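Local structure of laminin subunit ALPHA-1 (Mus musculus, 2JD4) at residues K233-A247 with L250-G264. The protein forms the LG4-5 domain pair of the laminin alpha1 chain, a basement membrane protein region that binds magnesium and probably contributes to attaching laminin at the cell surface. The protein carries 4 engineered substitutions. Sequence-based numbering, arbitrary orientation.
Sequences KNGVLLGISSAKVDA and LEIVDGKVLFHVNNG. With MG (magnesium ion), chain D.
Two leucines, L237 and L238, share one partner, L250, in a classic beta bulge of the antiparallel pair formed by 235-241 and 250-253, part of the beta-sandwich of a laminin G domain. The carbonyl oxygen of L250 accepts from both leucine amides, L237 N and L238 N, each at 3.0 Å. The extra residue turns L237 toward the partner strand, its CB 3.4 Å from L250 O. With its CG anti to the carbonyl carbon (chi1 -68°), L237 brings CD1 to 3.9 Å from I252 CG1. Branched I252 fits a bare stretch of backbone: its CB lies against G235 O, where glycine offers no side chain, while CG2 rests on K233 O. L288 of strand 286-293 packs against both L237 and L250, extending this apolar layer.

E251, on the V236 face, accepts from H260 NE2 on the neighbouring strand; the imidazole meets OE2 from above the carboxylate plane. OE2 also bonds the S339 hydroxyl, OE1 takes S340 N, and T269 holds ND1 of the imidazole.

Strand 256-262 pairs with A247 beside the magnesium site, A247 N bonding N262 O and N262 N bonding A247 O at 2.9 Å. V245 lays CG1 3.4 Å from N262 OD1. That oxygen closes an Asx turn by accepting from G264 N; an alanine in place of N262 would probably leave G264 N without this acceptor, free the turn to shift and take away the amide that V245 CG1 rests on. Glycine suits 264 because at its positive phi a CB would press on the N263 carbonyl, and would also crowd D246 OD1. D246 and D319 both bind the magnesium ion, D246 through OD2 at 2.2 Å, while D246 OD1 accepts from the oxygen of metal-bound water 1 at 2.6 Å.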
loop_
_atom_site.group_PDB
_atom_site.type_symbol
_atom_site.label_atom_id
_atom_site.label_comp_id
_atom_site.label_asym_id
_atom_site.label_seq_id
_atom_site.Cartn_x
_atom_site.Cartn_y
_atom_site.Cartn_z
ATOM N N LYS A 233 -5.621 23.019 -5.204
ATOM C CA LYS A 233 -4.778 23.635 -6.224
ATOM C C LYS A 233 -3.283 23.651 -5.921
ATOM O O LYS A 233 -2.482 23.944 -6.805
ATOM C CB LYS A 233 -5.259 25.065 -6.497
ATOM C CG LYS A 233 -6.766 25.167 -6.721
ATOM C CD LYS A 233 -7.196 26.578 -7.085
ATOM C CE LYS A 233 -6.818 26.910 -8.513
ATOM N NZ LYS A 233 -7.537 26.026 -9.470
ATOM N N ASN A 234 -2.902 23.343 -4.685
ATOM C CA ASN A 234 -1.486 23.339 -4.331
ATOM C C ASN A 234 -1.089 22.116 -3.510
ATOM O O ASN A 234 -1.773 21.748 -2.560
ATOM C CB ASN A 234 -1.129 24.609 -3.551
ATOM C CG ASN A 234 -1.449 25.873 -4.320
ATOM O OD1 ASN A 234 -2.541 26.427 -4.197
ATOM N ND2 ASN A 234 -0.506 26.325 -5.136
ATOM N N GLY A 235 0.025 21.491 -3.880
ATOM C CA GLY A 235 0.467 20.327 -3.143
ATOM C C GLY A 235 1.731 19.704 -3.688
ATOM O O GLY A 235 1.863 19.498 -4.895
ATOM N N VAL A 236 2.666 19.419 -2.788
ATOM C CA VAL A 236 3.922 18.792 -3.158
ATOM C C VAL A 236 3.659 17.316 -3.444
ATOM O O VAL A 236 2.925 16.665 -2.712
ATOM C CB VAL A 236 4.951 18.891 -2.011
ATOM C CG1 VAL A 236 6.191 18.076 -2.360
ATOM C CG2 VAL A 236 5.311 20.360 -1.752
ATOM N N LEU A 237 4.262 16.792 -4.505
ATOM C CA LEU A 237 4.085 15.385 -4.851
ATOM C C LEU A 237 5.313 14.556 -4.481
ATOM O O LEU A 237 5.198 13.537 -3.792
ATOM C CB LEU A 237 3.791 15.240 -6.351
ATOM C CG LEU A 237 2.437 15.790 -6.828
ATOM C CD1 LEU A 237 2.384 15.805 -8.357
ATOM C CD2 LEU A 237 1.306 14.923 -6.258
ATOM N N LEU A 238 6.490 14.995 -4.921
ATOM C CA LEU A 238 7.705 14.253 -4.630
ATOM C C LEU A 238 8.970 15.107 -4.654
ATOM O O LEU A 238 9.073 16.069 -5.420
ATOM C CB LEU A 238 7.832 13.088 -5.624
ATOM C CG LEU A 238 8.979 12.077 -5.521
ATOM C CD1 LEU A 238 8.509 10.728 -6.064
ATOM C CD2 LEU A 238 10.210 12.588 -6.278
ATOM N N GLY A 239 9.922 14.745 -3.792
ATOM C CA GLY A 239 11.186 15.451 -3.715
ATOM C C GLY A 239 12.323 14.576 -3.208
ATOM O O GLY A 239 12.158 13.787 -2.270
ATOM N N ILE A 240 13.480 14.693 -3.854
ATOM C CA ILE A 240 14.678 13.955 -3.453
ATOM C C ILE A 240 15.783 15.004 -3.488
ATOM O O ILE A 240 16.137 15.496 -4.562
ATOM C CB ILE A 240 15.017 12.824 -4.449
ATOM C CG1 ILE A 240 13.809 11.892 -4.611
ATOM C CG2 ILE A 240 16.215 12.026 -3.937
ATOM C CD1 ILE A 240 14.022 10.796 -5.641
ATOM N N SER A 241 16.330 15.345 -2.326
ATOM C CA SER A 241 17.344 16.393 -2.278
ATOM C C SER A 241 18.531 16.159 -1.352
ATOM O O SER A 241 18.402 15.550 -0.289
ATOM C CB SER A 241 16.671 17.710 -1.886
ATOM O OG SER A 241 17.616 18.763 -1.758
ATOM N N SER A 242 19.695 16.647 -1.773
ATOM C CA SER A 242 20.896 16.547 -0.954
ATOM C C SER A 242 20.809 17.759 -0.024
ATOM O O SER A 242 19.989 18.649 -0.244
ATOM C CB SER A 242 22.150 16.661 -1.818
ATOM O OG SER A 242 22.232 17.945 -2.415
ATOM N N ALA A 243 21.643 17.799 1.009
ATOM C CA ALA A 243 21.628 18.927 1.931
ATOM C C ALA A 243 22.351 20.117 1.293
ATOM O O ALA A 243 22.466 21.185 1.895
ATOM C CB ALA A 243 22.303 18.537 3.248
ATOM N N LYS A 244 22.823 19.925 0.065
ATOM C CA LYS A 244 23.537 20.971 -0.657
ATOM C C LYS A 244 22.747 21.573 -1.820
ATOM O O LYS A 244 21.803 22.337 -1.601
ATOM C CB LYS A 244 24.880 20.433 -1.168
ATOM C CG LYS A 244 25.810 19.952 -0.064
ATOM C CD LYS A 244 27.123 19.434 -0.633
ATOM C CE LYS A 244 28.020 18.884 0.466
ATOM N NZ LYS A 244 28.359 19.920 1.479
ATOM N N VAL A 245 23.129 21.219 -3.050
ATOM C CA VAL A 245 22.483 21.753 -4.250
ATOM C C VAL A 245 21.718 20.735 -5.122
ATOM O O VAL A 245 20.547 20.942 -5.458
ATOM C CB VAL A 245 23.529 22.472 -5.141
ATOM C CG1 VAL A 245 22.854 23.084 -6.365
ATOM C CG2 VAL A 245 24.248 23.552 -4.333
ATOM N N ASP A 246 22.383 19.649 -5.501
ATOM C CA ASP A 246 21.764 18.621 -6.341
ATOM C C ASP A 246 20.413 18.127 -5.801
ATOM O O ASP A 246 20.323 17.681 -4.656
ATOM C CB ASP A 246 22.728 17.442 -6.497
ATOM C CG ASP A 246 23.923 17.781 -7.379
ATOM O OD1 ASP A 246 24.199 18.983 -7.571
ATOM O OD2 ASP A 246 24.583 16.846 -7.872
ATOM N N ALA A 247 19.376 18.198 -6.635
ATOM C CA ALA A 247 18.037 17.757 -6.231
ATOM C C ALA A 247 17.008 17.782 -7.363
ATOM O O ALA A 247 17.224 18.410 -8.401
ATOM C CB ALA A 247 17.540 18.625 -5.079
ATOM N N LEU A 250 8.837 17.466 -7.788
ATOM C CA LEU A 250 7.597 17.415 -8.559
ATOM C C LEU A 250 6.524 18.005 -7.640
ATOM O O LEU A 250 6.348 17.541 -6.511
ATOM C CB LEU A 250 7.257 15.962 -8.900
ATOM C CG LEU A 250 6.394 15.668 -10.128
ATOM C CD1 LEU A 250 7.135 16.098 -11.386
ATOM C CD2 LEU A 250 6.085 14.172 -10.190
ATOM N N GLU A 251 5.815 19.024 -8.113
ATOM C CA GLU A 251 4.796 19.676 -7.296
ATOM C C GLU A 251 3.688 20.332 -8.110
ATOM O O GLU A 251 3.848 20.607 -9.302
ATOM C CB GLU A 251 5.452 20.743 -6.408
ATOM C CG GLU A 251 6.512 21.564 -7.137
ATOM C CD GLU A 251 7.064 22.739 -6.328
ATOM O OE1 GLU A 251 7.083 22.686 -5.078
ATOM O OE2 GLU A 251 7.508 23.722 -6.959
ATOM N N ILE A 252 2.559 20.566 -7.446
ATOM C CA ILE A 252 1.407 21.218 -8.056
ATOM C C ILE A 252 1.309 22.597 -7.402
ATOM O O ILE A 252 1.136 22.698 -6.192
ATOM C CB ILE A 252 0.090 20.442 -7.771
ATOM C CG1 ILE A 252 0.173 19.027 -8.353
ATOM C CG2 ILE A 252 -1.086 21.183 -8.372
ATOM C CD1 ILE A 252 -1.087 18.199 -8.133
ATOM N N VAL A 253 1.441 23.651 -8.201
ATOM C CA VAL A 253 1.361 25.017 -7.691
ATOM C C VAL A 253 0.384 25.822 -8.547
ATOM O O VAL A 253 0.610 26.024 -9.740
ATOM C CB VAL A 253 2.748 25.706 -7.722
ATOM C CG1 VAL A 253 2.631 27.153 -7.256
ATOM C CG2 VAL A 253 3.723 24.943 -6.835
ATOM N N ASP A 254 -0.707 26.259 -7.928
ATOM C CA ASP A 254 -1.736 27.042 -8.606
ATOM C C ASP A 254 -2.327 26.351 -9.831
ATOM O O ASP A 254 -2.539 26.983 -10.868
ATOM C CB ASP A 254 -1.180 28.411 -9.005
ATOM C CG ASP A 254 -0.738 29.228 -7.808
ATOM O OD1 ASP A 254 -1.525 29.345 -6.843
ATOM O OD2 ASP A 254 0.394 29.756 -7.833
ATOM N N GLY A 255 -2.593 25.055 -9.708
ATOM C CA GLY A 255 -3.179 24.317 -10.811
ATOM C C GLY A 255 -2.225 23.814 -11.877
ATOM O O GLY A 255 -2.647 23.137 -12.812
ATOM N N LYS A 256 -0.942 24.136 -11.754
ATOM C CA LYS A 256 0.045 23.682 -12.730
ATOM C C LYS A 256 1.005 22.671 -12.113
ATOM O O LYS A 256 1.225 22.673 -10.905
ATOM C CB LYS A 256 0.847 24.873 -13.264
ATOM C CG LYS A 256 0.040 25.819 -14.139
ATOM C CD LYS A 256 0.360 27.272 -13.835
ATOM C CE LYS A 256 1.839 27.575 -13.986
ATOM N NZ LYS A 256 2.120 29.010 -13.698
ATOM N N VAL A 257 1.573 21.808 -12.949
ATOM C CA VAL A 257 2.526 20.817 -12.478
ATOM C C VAL A 257 3.931 21.269 -12.869
ATOM O O VAL A 257 4.180 21.619 -14.030
ATOM C CB VAL A 257 2.240 19.428 -13.089
ATOM C CG1 VAL A 257 3.299 18.428 -12.643
ATOM C CG2 VAL A 257 0.863 18.946 -12.654
ATOM N N LEU A 258 4.837 21.272 -11.893
ATOM C CA LEU A 258 6.218 21.682 -12.116
ATOM C C LEU A 258 7.185 20.546 -11.800
ATOM O O LEU A 258 7.035 19.844 -10.793
ATOM C CB LEU A 258 6.567 22.883 -11.237
ATOM C CG LEU A 258 5.605 24.071 -11.235
ATOM C CD1 LEU A 258 6.135 25.158 -10.303
ATOM C CD2 LEU A 258 5.441 24.606 -12.650
ATOM N N PHE A 259 8.173 20.380 -12.673
ATOM C CA PHE A 259 9.203 19.360 -12.529
ATOM C C PHE A 259 10.539 20.107 -12.525
ATOM O O PHE A 259 10.988 20.579 -13.570
ATOM C CB PHE A 259 9.118 18.383 -13.710
ATOM C CG PHE A 259 10.190 17.323 -13.725
ATOM C CD1 PHE A 259 10.679 16.776 -12.546
ATOM C CD2 PHE A 259 10.660 16.825 -14.935
ATOM C CE1 PHE A 259 11.618 15.748 -12.570
ATOM C CE2 PHE A 259 11.600 15.795 -14.975
ATOM C CZ PHE A 259 12.081 15.254 -13.791
ATOM N N HIS A 260 11.147 20.238 -11.345
ATOM C CA HIS A 260 12.423 20.941 -11.197
ATOM C C HIS A 260 13.580 19.966 -11.095
ATOM O O HIS A 260 13.454 18.895 -10.508
ATOM C CB HIS A 260 12.442 21.792 -9.925
ATOM C CG HIS A 260 11.268 22.705 -9.776
ATOM N ND1 HIS A 260 11.060 23.794 -10.594
ATOM C CD2 HIS A 260 10.246 22.700 -8.885
ATOM C CE1 HIS A 260 9.960 24.421 -10.216
ATOM N NE2 HIS A 260 9.448 23.776 -9.181
ATOM N N VAL A 261 14.721 20.356 -11.643
ATOM C CA VAL A 261 15.910 19.525 -11.585
ATOM C C VAL A 261 17.134 20.425 -11.451
ATOM O O VAL A 261 17.201 21.482 -12.076
ATOM C CB VAL A 261 16.048 18.668 -12.863
ATOM C CG1 VAL A 261 17.431 18.044 -12.934
ATOM C CG2 VAL A 261 14.984 17.577 -12.869
ATOM N N ASN A 262 18.087 20.018 -10.618
ATOM C CA ASN A 262 19.315 20.792 -10.443
ATOM C C ASN A 262 20.502 19.844 -10.375
ATOM O O ASN A 262 20.643 19.076 -9.422
ATOM C CB ASN A 262 19.266 21.634 -9.167
ATOM C CG ASN A 262 20.383 22.663 -9.113
ATOM O OD1 ASN A 262 21.538 22.346 -9.392
ATOM N ND2 ASN A 262 20.044 23.900 -8.753
ATOM N N ASN A 263 21.352 19.907 -11.394
ATOM C CA ASN A 263 22.531 19.054 -11.480
ATOM C C ASN A 263 23.785 19.752 -10.958
ATOM O O ASN A 263 24.910 19.327 -11.233
ATOM C CB ASN A 263 22.737 18.616 -12.931
ATOM C CG ASN A 263 21.528 17.888 -13.493
ATOM O OD1 ASN A 263 21.060 16.909 -12.915
ATOM N ND2 ASN A 263 21.017 18.363 -14.625
ATOM N N GLY A 264 23.583 20.826 -10.199
ATOM C CA GLY A 264 24.705 21.557 -9.639
ATOM C C GLY A 264 25.063 22.837 -10.374
ATOM O O GLY A 264 26.018 23.517 -10.001
HETATM MG MG MG D . 26.663 16.935 -8.656
HETATM O O HOH W 1 26.565 19.159 -8.524
HETATM O O HOH W 2 26.383 17.097 -10.802
HETATM O O HOH W 3 27.181 16.653 -6.749
#